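Local coordinates for protein endonuclease II (Enterobacteria phage t4, PDB 2WSH) that nicks and cleaves cytosine-containing double-stranded host DNA at specific sequences as a magnesium-dependent homotetrameric GIY-YIG nuclease, supplying nucleotides for phage DNA synthesis, at residues I55-N60 with L123-F128; N106-M109 with G114-T117. The protein carries 1 engineered substitution. All coordinates share one frame; numbering follows the deposited sequence. Where two conformers were deposited one is given.

Contact 1 lies in the core of the GIY-YIG domain, packing helix 121-132 against strand 51-58, and contact 2 lies in the hairpin of strands 97-111 and 114-119 that reaches out to neighbouring subunits. Contact 1 contains A125, the engineered stand-in for a glutamate whose counterpart in related GIY-YIG nucleases binds the metal ion. The side chain of K57 is about 6 Å from a bound phosphate ion, probably from the crystallisation liquor. The centres of contact 1 and contact 2 are about 19 Å apart, so the hairpin pairing lies away from that site. Strand 114-119 leads directly into helix 121-132, and both contacts touch the second subunit.

Contact 1 of 2, residues I55-N60 with L123-F128; sequences IGKTKN and LEAPLF. Engineered in segment 123-128: A125 (natural residue Glu).
I55 and F128 make the close apolar join between strand and helix: the two side chains cross at about a right angle, and CG2 of I55 comes within 3.9 Å of CB of F128. CG1 of I55 lies 4.1 Å from F128 CB, so both branches of the isoleucine rest on the root of the aromatic side chain. The ring itself leads away from the strand, with CD1 of I55 set obliquely beside it. With CG anti to its carbonyl carbon (chi1 -85°), F128 carries its ring to edge-to-face contacts with Y15 and F17, while L113 of the second subunit also packs on it. The strand and helix run almost exactly antiparallel, at 173°, their axes 8.4 Å apart at closest approach.

This is the heart of the GIY-YIG fold: I55 and G56 supply the last two residues of the YIG signature, and the helix carries A125, an engineered replacement for a natural glutamate. In related GIY-YIG nucleases the corresponding glutamate binds the divalent metal ion. In this variant the methyl of A125 turns to the strand and meets K57 lightly, A125 CB to K57 CD at 4.2 Å, and also packs on I43 of strand 42-48.

Around K57 the fit is looser and the surface more open. Its CG sits between the backbone N and the carbonyl carbon (chi1 63°), after which the chain runs out extended past A125. The amino group forms a salt bridge with D122, just before the helical segment. Further along, the strand enters an ST turn, with the backbone N of N60 donating to OG1 of T58 over 3.1 Å; OD1 of N60 then caps the following helix, accepting from the backbone N of K63.

Contact 2 of 2, residues N106-M109 with G114-T117; sequences NLSM and GTMT
The carbonyl oxygen of M116 is gripped twice by the facing strand. The backbone N of M109 donates to M116 O across 2.8 Å, a fairly straight bond with 162° at the hydrogen, and the CA-H of S108 adds a second approach, with CA 3.3 Å from that same oxygen. The return bond, from M116 N to M109 O, is equally short at 2.8 Å, making M109 and M116 a hydrogen-bonded antiparallel pair. M109 O also receives the CA-H of T115, with CA at 3.3 Å.

Both M109 and M116 are selenomethionines, and their side chains share one face but take different courses. M109 holds CG anti to its backbone N (chi1 163°) and runs straight out, packing on L107 of the third subunit and T120 of the second. M116 instead doubles back at its second and third torsions, which brings its CE methyl to 3.8 Å from M109 O.

The other face is that of S108 and T117, the adjoining non-hydrogen-bonded pair. Here the backbones draw close, S108 CA to T117 CA 4.3 Å, and T117 CA lies 3.2 Å from L107 O in a bent CA-H...O contact. The T117 hydroxyl lies near S108 OG and L107 O, but both bonds are weak, one proton cannot serve both, and with two T117 conformers they remain doubtful.

Residues 106-109 also pair antiparallel with a strand of the third subunit, so the sheet runs on across the interface. Within the chain the strands form an antiparallel beta hairpin, an arm reaching out from the GIY-YIG domain.

Contact 1 of 2, residues I55-N60 with L123-F128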
# COMPACT_ATOMS: atom_id res chain seq x y z
N ILE A 55 -4.03 -3.30 25.21
CA ILE A 55 -3.86 -3.57 23.79
C ILE A 55 -2.41 -3.97 23.55
O ILE A 55 -1.49 -3.20 23.86
CB ILE A 55 -4.17 -2.34 22.93
CG1 ILE A 55 -5.67 -2.05 22.92
CG2 ILE A 55 -3.67 -2.54 21.50
CD1 ILE A 55 -6.47 -3.05 22.10
N GLY A 56 -2.20 -5.16 23.01
CA GLY A 56 -0.87 -5.62 22.68
C GLY A 56 -0.73 -5.98 21.22
O GLY A 56 -1.72 -6.02 20.49
N LYS A 57 0.49 -6.22 20.77
CA LYS A 57 0.72 -6.75 19.43
C LYS A 57 1.64 -7.95 19.54
O LYS A 57 2.46 -8.02 20.46
CB LYS A 57 1.33 -5.68 18.53
CG LYS A 57 2.70 -5.19 18.98
CD LYS A 57 3.19 -4.04 18.12
CE LYS A 57 4.58 -3.58 18.54
NZ LYS A 57 5.00 -2.34 17.81
N THR A 58 1.51 -8.90 18.62
CA THR A 58 2.32 -10.12 18.67
C THR A 58 2.41 -10.84 17.32
O THR A 58 1.47 -10.83 16.53
CB THR A 58 1.79 -11.10 19.73
OG1 THR A 58 2.68 -12.23 19.82
CG2 THR A 58 0.40 -11.59 19.37
N LYS A 59 3.57 -11.45 17.08
CA LYS A 59 3.77 -12.27 15.89
C LYS A 59 3.15 -13.65 16.08
O LYS A 59 2.95 -14.40 15.11
CB LYS A 59 5.27 -12.43 15.60
CG LYS A 59 6.00 -11.15 15.24
CD LYS A 59 7.50 -11.32 15.46
CE LYS A 59 8.28 -10.05 15.17
NZ LYS A 59 8.77 -9.98 13.75
N ASN A 60 2.83 -13.99 17.33
CA ASN A 60 2.39 -15.34 17.67
C ASN A 60 1.59 -15.36 18.97
O ASN A 60 2.15 -15.38 20.07
CB ASN A 60 3.61 -16.26 17.79
CG ASN A 60 3.24 -17.72 17.98
OD1 ASN A 60 2.17 -18.04 18.51
ND2 ASN A 60 4.13 -18.61 17.57
N LEU A 123 1.49 -0.30 13.01
CA LEU A 123 0.76 0.93 12.74
C LEU A 123 -0.48 1.08 13.62
O LEU A 123 -0.86 2.19 13.98
CB LEU A 123 0.31 0.97 11.28
CG LEU A 123 1.36 1.08 10.18
CD1 LEU A 123 0.69 1.05 8.81
CD2 LEU A 123 2.18 2.34 10.36
N GLU A 124 -1.11 -0.05 13.94
CA GLU A 124 -2.41 -0.02 14.61
C GLU A 124 -2.32 0.09 16.13
O GLU A 124 -3.11 0.80 16.75
CB GLU A 124 -3.23 -1.25 14.22
CG GLU A 124 -3.74 -1.23 12.79
CD GLU A 124 -4.92 -2.15 12.57
OE1 GLU A 124 -5.28 -2.89 13.52
OE2 GLU A 124 -5.49 -2.14 11.47
N ALA A 125 -1.35 -0.60 16.73
CA ALA A 125 -1.22 -0.61 18.18
C ALA A 125 -1.17 0.80 18.77
O ALA A 125 -1.91 1.11 19.70
CB ALA A 125 -0.01 -1.43 18.61
N PRO A 126 -0.29 1.67 18.23
CA PRO A 126 -0.21 3.05 18.72
C PRO A 126 -1.55 3.77 18.64
O PRO A 126 -1.87 4.57 19.53
CB PRO A 126 0.78 3.72 17.75
CG PRO A 126 1.62 2.60 17.26
CD PRO A 126 0.73 1.40 17.20
N LEU A 127 -2.33 3.50 17.60
CA LEU A 127 -3.60 4.17 17.39
C LEU A 127 -4.70 3.66 18.32
O LEU A 127 -5.57 4.42 18.75
CB LEU A 127 -4.04 4.06 15.93
CG LEU A 127 -3.19 4.82 14.91
CD1 LEU A 127 -3.66 4.52 13.50
CD2 LEU A 127 -3.21 6.32 15.18
N PHE A 128 -4.67 2.36 18.62
CA PHE A 128 -5.62 1.79 19.56
C PHE A 128 -5.34 2.31 20.97
O PHE A 128 -6.26 2.62 21.73
CB PHE A 128 -5.56 0.26 19.55
CG PHE A 128 -6.41 -0.37 18.48
CD1 PHE A 128 -7.78 -0.21 18.49
CD2 PHE A 128 -5.83 -1.13 17.48
CE1 PHE A 128 -8.57 -0.79 17.51
CE2 PHE A 128 -6.62 -1.72 16.50
CZ PHE A 128 -7.99 -1.55 16.52

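Contact 2 of 2, residues N106-M109 with G114-T117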
# COMPACT_ATOMS: atom_id res chain seq x y z
N ASN A 106 0.44 -7.72 6.23
CA ASN A 106 1.69 -7.09 5.84
C ASN A 106 1.60 -6.34 4.52
O ASN A 106 0.87 -6.74 3.61
CB ASN A 106 2.81 -8.13 5.79
CG ASN A 106 3.19 -8.62 7.17
OD1 ASN A 106 3.95 -7.97 7.89
ND2 ASN A 106 2.67 -9.78 7.55
N LEU A 107 2.33 -5.23 4.43
CA LEU A 107 2.39 -4.45 3.20
C LEU A 107 3.84 -4.34 2.76
O LEU A 107 4.74 -4.09 3.57
CB LEU A 107 1.79 -3.06 3.42
CG LEU A 107 0.28 -3.04 3.66
CD1 LEU A 107 -0.15 -1.70 4.23
CD2 LEU A 107 -0.45 -3.34 2.37
N SER A 108 4.08 -4.55 1.47
CA SER A 108 5.42 -4.49 0.93
C SER A 108 5.46 -3.63 -0.32
O SER A 108 4.50 -3.57 -1.08
CB SER A 108 5.94 -5.89 0.61
OG SER A 108 6.36 -6.55 1.79
N MSE A 109 6.60 -2.97 -0.51
CA MSE A 109 6.83 -2.17 -1.69
C MSE A 109 8.21 -2.51 -2.22
O MSE A 109 9.15 -2.64 -1.45
CB MSE A 109 6.76 -0.69 -1.34
CG MSE A 109 7.37 0.24 -2.36
SE MSE A 109 7.53 2.04 -1.61
CE MSE A 109 8.74 2.79 -2.94
N GLY A 114 15.30 -2.19 -3.37
CA GLY A 114 14.99 -3.43 -2.69
C GLY A 114 13.54 -3.44 -2.24
O GLY A 114 12.69 -2.82 -2.87
N THR A 115 13.26 -4.15 -1.15
CA THR A 115 11.89 -4.26 -0.65
C THR A 115 11.73 -3.64 0.74
O THR A 115 12.44 -4.00 1.68
CB THR A 115 11.41 -5.72 -0.63
OG1 THR A 115 11.50 -6.28 -1.95
CG2 THR A 115 9.96 -5.81 -0.15
N MSE A 116 10.78 -2.72 0.85
CA MSE A 116 10.40 -2.14 2.13
C MSE A 116 9.11 -2.80 2.59
O MSE A 116 8.20 -3.02 1.78
CB MSE A 116 10.17 -0.63 2.00
CG MSE A 116 11.44 0.22 1.81
SE MSE A 116 11.69 0.92 -0.01
CE MSE A 116 12.34 -0.70 -0.82
N THR A 117 9.02 -3.12 3.87
CA THR A 117 7.85 -3.83 4.39
C THR A 117 7.39 -3.32 5.75
O THR A 117 8.20 -2.91 6.58
CB THR A 117 8.10 -5.34 4.47
OG1 THR A 117 6.96 -5.99 5.03
CG2 THR A 117 9.32 -5.63 5.34